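Local coordinates for probable threonyl-tRNA synthetase 1 (Aeropyrum pernix, PDB 3A32), which probably activates threonine with ATP and transfers it to tRNA(Thr) as a zinc-dependent class II synthetase, apparently without editing mischarged seryl-tRNA, at residues Val142-Pro147 against Arg158-Asp163. Residues are numbered along the deposited sequence; the frame is centred on the assembly and turned at random.
Sequences VHRYEP and RGFTQD
The Phe160 ring meets Val142 over one face and Arg144 at its rim. CG2 of Val142 sits 3.8 Å from the centroid of the Phe160 ring and 19° off its normal, a CH-pi contact. At the ring edge, Phe160 CZ lies 3.9 Å from Arg144 NH1; since CZ also stands over a face of the guanidinium and the two planes are 87° apart, the ring meets that cation edge-on, not in a stack. Phe160 CG lies between backbone N and carbonyl carbon (chi1 58°), which swings the ring across to Val142. Arg144, extended from CG to NE, gives NE to Pro109 O, while water 1 joins its NH2, weakly, to Gln162 NE2. Val142 and Phe160 form an antiparallel hydrogen-bonded pair, with N–O distances of 3.0 Å from Val142 N to Phe160 O and from Phe160 N to Val142 O. They belong to neighbouring antiparallel strands, 134-143 and 159-170, of the mixed, largely antiparallel sheet of the class II catalytic core, whose zinc is bound by Cys112, His166 and His310. At the non-hydrogen-bonded pair, His143 CD2 comes within 3.5 Å of Gly159 CA, the imidazole lying against a residue that has no side chain. Beyond the strand ends, the Arg158 guanidinium grips one oxygen side-on: Glu146 O receives NH2 at 2.8 Å and NE at 3.0 Å, nearly in the guanidinium plane. An alanine at Arg158 would probably leave Glu146 O without both donors and the 144-147 loop less firmly tied. The Glu146 carboxylate, through OE2, forms a salt bridge with Arg156, and Ile100 of the second subunit packs on Arg158.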
loop_
_atom_site.group_PDB
_atom_site.type_symbol
_atom_site.label_atom_id
_atom_site.label_comp_id
_atom_site.label_asym_id
_atom_site.label_seq_id
_atom_site.Cartn_x
_atom_site.Cartn_y
_atom_site.Cartn_z
ATOM N N VAL A 142 3.493 0.064 -12.992
ATOM C CA VAL A 142 3.961 0.447 -14.307
ATOM C C VAL A 142 3.189 -0.293 -15.384
ATOM O O VAL A 142 2.684 -1.390 -15.164
ATOM C CB VAL A 142 5.517 0.318 -14.455
ATOM C CG1 VAL A 142 6.239 1.260 -13.471
ATOM C CG2 VAL A 142 6.008 -1.103 -14.257
ATOM N N HIS A 143 3.009 0.345 -16.524
ATOM C CA HIS A 143 2.221 -0.248 -17.580
ATOM C C HIS A 143 2.978 -0.086 -18.889
ATOM O O HIS A 143 3.507 0.984 -19.173
ATOM C CB HIS A 143 0.861 0.407 -17.723
ATOM C CG HIS A 143 -0.027 0.172 -16.561
ATOM N ND1 HIS A 143 0.067 0.907 -15.389
ATOM C CD2 HIS A 143 -1.015 -0.722 -16.374
ATOM C CE1 HIS A 143 -0.825 0.455 -14.528
ATOM N NE2 HIS A 143 -1.470 -0.550 -15.090
ATOM N N ARG A 144 2.989 -1.156 -19.672
ATOM C CA ARG A 144 3.817 -1.215 -20.878
ATOM C C ARG A 144 3.045 -1.977 -21.941
ATOM O O ARG A 144 2.285 -2.895 -21.619
ATOM C CB ARG A 144 5.130 -1.924 -20.557
ATOM C CG ARG A 144 5.967 -1.108 -19.630
ATOM C CD ARG A 144 7.234 -1.804 -19.283
ATOM N NE ARG A 144 7.992 -0.995 -18.316
ATOM C CZ ARG A 144 9.148 -1.377 -17.780
ATOM N NH1 ARG A 144 9.681 -2.527 -18.150
ATOM N NH2 ARG A 144 9.777 -0.626 -16.876
ATOM N N TYR A 145 3.226 -1.576 -23.194
ATOM C CA TYR A 145 2.600 -2.318 -24.315
ATOM C C TYR A 145 3.178 -3.705 -24.360
ATOM O O TYR A 145 4.367 -3.830 -24.387
ATOM C CB TYR A 145 2.824 -1.631 -25.674
ATOM C CG TYR A 145 2.363 -2.513 -26.832
ATOM C CD1 TYR A 145 1.023 -2.850 -26.971
ATOM C CD2 TYR A 145 3.284 -3.072 -27.735
ATOM C CE1 TYR A 145 0.584 -3.686 -27.973
ATOM C CE2 TYR A 145 2.850 -3.910 -28.766
ATOM C CZ TYR A 145 1.481 -4.198 -28.874
ATOM O OH TYR A 145 0.993 -5.037 -29.878
ATOM N N GLU A 146 2.353 -4.742 -24.323
ATOM C CA GLU A 146 2.779 -6.053 -24.831
ATOM C C GLU A 146 1.782 -6.554 -25.848
ATOM O O GLU A 146 0.580 -6.439 -25.606
ATOM C CB GLU A 146 2.904 -7.102 -23.726
ATOM C CG GLU A 146 3.863 -6.701 -22.602
ATOM C CD GLU A 146 5.316 -6.905 -22.967
ATOM O OE1 GLU A 146 5.598 -7.505 -24.013
ATOM O OE2 GLU A 146 6.179 -6.468 -22.197
ATOM N N PRO A 147 2.287 -7.145 -26.975
ATOM C CA PRO A 147 1.418 -7.820 -27.956
ATOM C C PRO A 147 0.777 -9.039 -27.292
ATOM O O PRO A 147 1.375 -9.596 -26.354
ATOM C CB PRO A 147 2.382 -8.263 -29.061
ATOM C CG PRO A 147 3.730 -8.312 -28.423
ATOM C CD PRO A 147 3.722 -7.271 -27.323
ATOM N N ARG A 158 0.776 -6.589 -19.025
ATOM C CA ARG A 158 0.659 -5.190 -19.386
ATOM C C ARG A 158 0.719 -4.191 -18.220
ATOM O O ARG A 158 0.985 -3.019 -18.430
ATOM C CB ARG A 158 -0.659 -5.000 -20.151
ATOM C CG ARG A 158 -0.585 -5.550 -21.582
ATOM C CD ARG A 158 -1.938 -5.618 -22.287
ATOM N NE ARG A 158 -1.677 -6.171 -23.609
ATOM C CZ ARG A 158 -2.590 -6.676 -24.424
ATOM N NH1 ARG A 158 -3.889 -6.728 -24.099
ATOM N NH2 ARG A 158 -2.190 -7.083 -25.593
ATOM N N GLY A 159 0.413 -4.632 -17.006
ATOM C CA GLY A 159 0.520 -3.779 -15.814
ATOM C C GLY A 159 1.083 -4.618 -14.693
ATOM O O GLY A 159 0.622 -5.743 -14.472
ATOM N N PHE A 160 2.106 -4.103 -14.013
ATOM C CA PHE A 160 2.750 -4.862 -12.968
ATOM C C PHE A 160 3.411 -3.950 -11.928
ATOM O O PHE A 160 3.416 -2.739 -12.065
ATOM C CB PHE A 160 3.777 -5.918 -13.549
ATOM C CG PHE A 160 4.882 -5.322 -14.398
ATOM C CD1 PHE A 160 6.154 -5.106 -13.864
ATOM C CD2 PHE A 160 4.641 -4.947 -15.729
ATOM C CE1 PHE A 160 7.191 -4.504 -14.630
ATOM C CE2 PHE A 160 5.680 -4.376 -16.513
ATOM C CZ PHE A 160 6.952 -4.139 -15.954
ATOM N N THR A 161 4.001 -4.570 -10.912
ATOM C CA THR A 161 4.569 -3.867 -9.788
ATOM C C THR A 161 6.060 -4.206 -9.693
ATOM O O THR A 161 6.439 -5.337 -9.949
ATOM C CB THR A 161 3.742 -4.207 -8.516
ATOM O OG1 THR A 161 2.338 -4.354 -8.880
ATOM C CG2 THR A 161 3.887 -3.081 -7.443
ATOM N N GLN A 162 6.887 -3.220 -9.344
ATOM C CA GLN A 162 8.345 -3.374 -9.149
ATOM C C GLN A 162 8.643 -2.896 -7.724
ATOM O O GLN A 162 8.000 -1.967 -7.264
ATOM C CB GLN A 162 9.105 -2.414 -10.057
ATOM C CG GLN A 162 9.010 -2.688 -11.524
ATOM C CD GLN A 162 9.379 -1.512 -12.380
ATOM O OE1 GLN A 162 9.072 -0.365 -12.074
ATOM N NE2 GLN A 162 10.036 -1.793 -13.490
ATOM N N ASP A 163 9.590 -3.559 -7.035
ATOM C CA ASP A 163 10.221 -3.000 -5.836
ATOM C C ASP A 163 11.403 -2.105 -6.312
ATOM O O ASP A 163 12.590 -2.450 -6.203
ATOM C CB ASP A 163 10.720 -4.135 -4.887
ATOM C CG ASP A 163 11.662 -5.160 -5.590
ATOM O OD1 ASP A 163 11.453 -5.460 -6.794
ATOM O OD2 ASP A 163 12.607 -5.686 -4.937
HETATM O O HOH W 1 11.548 0.289 -14.811
#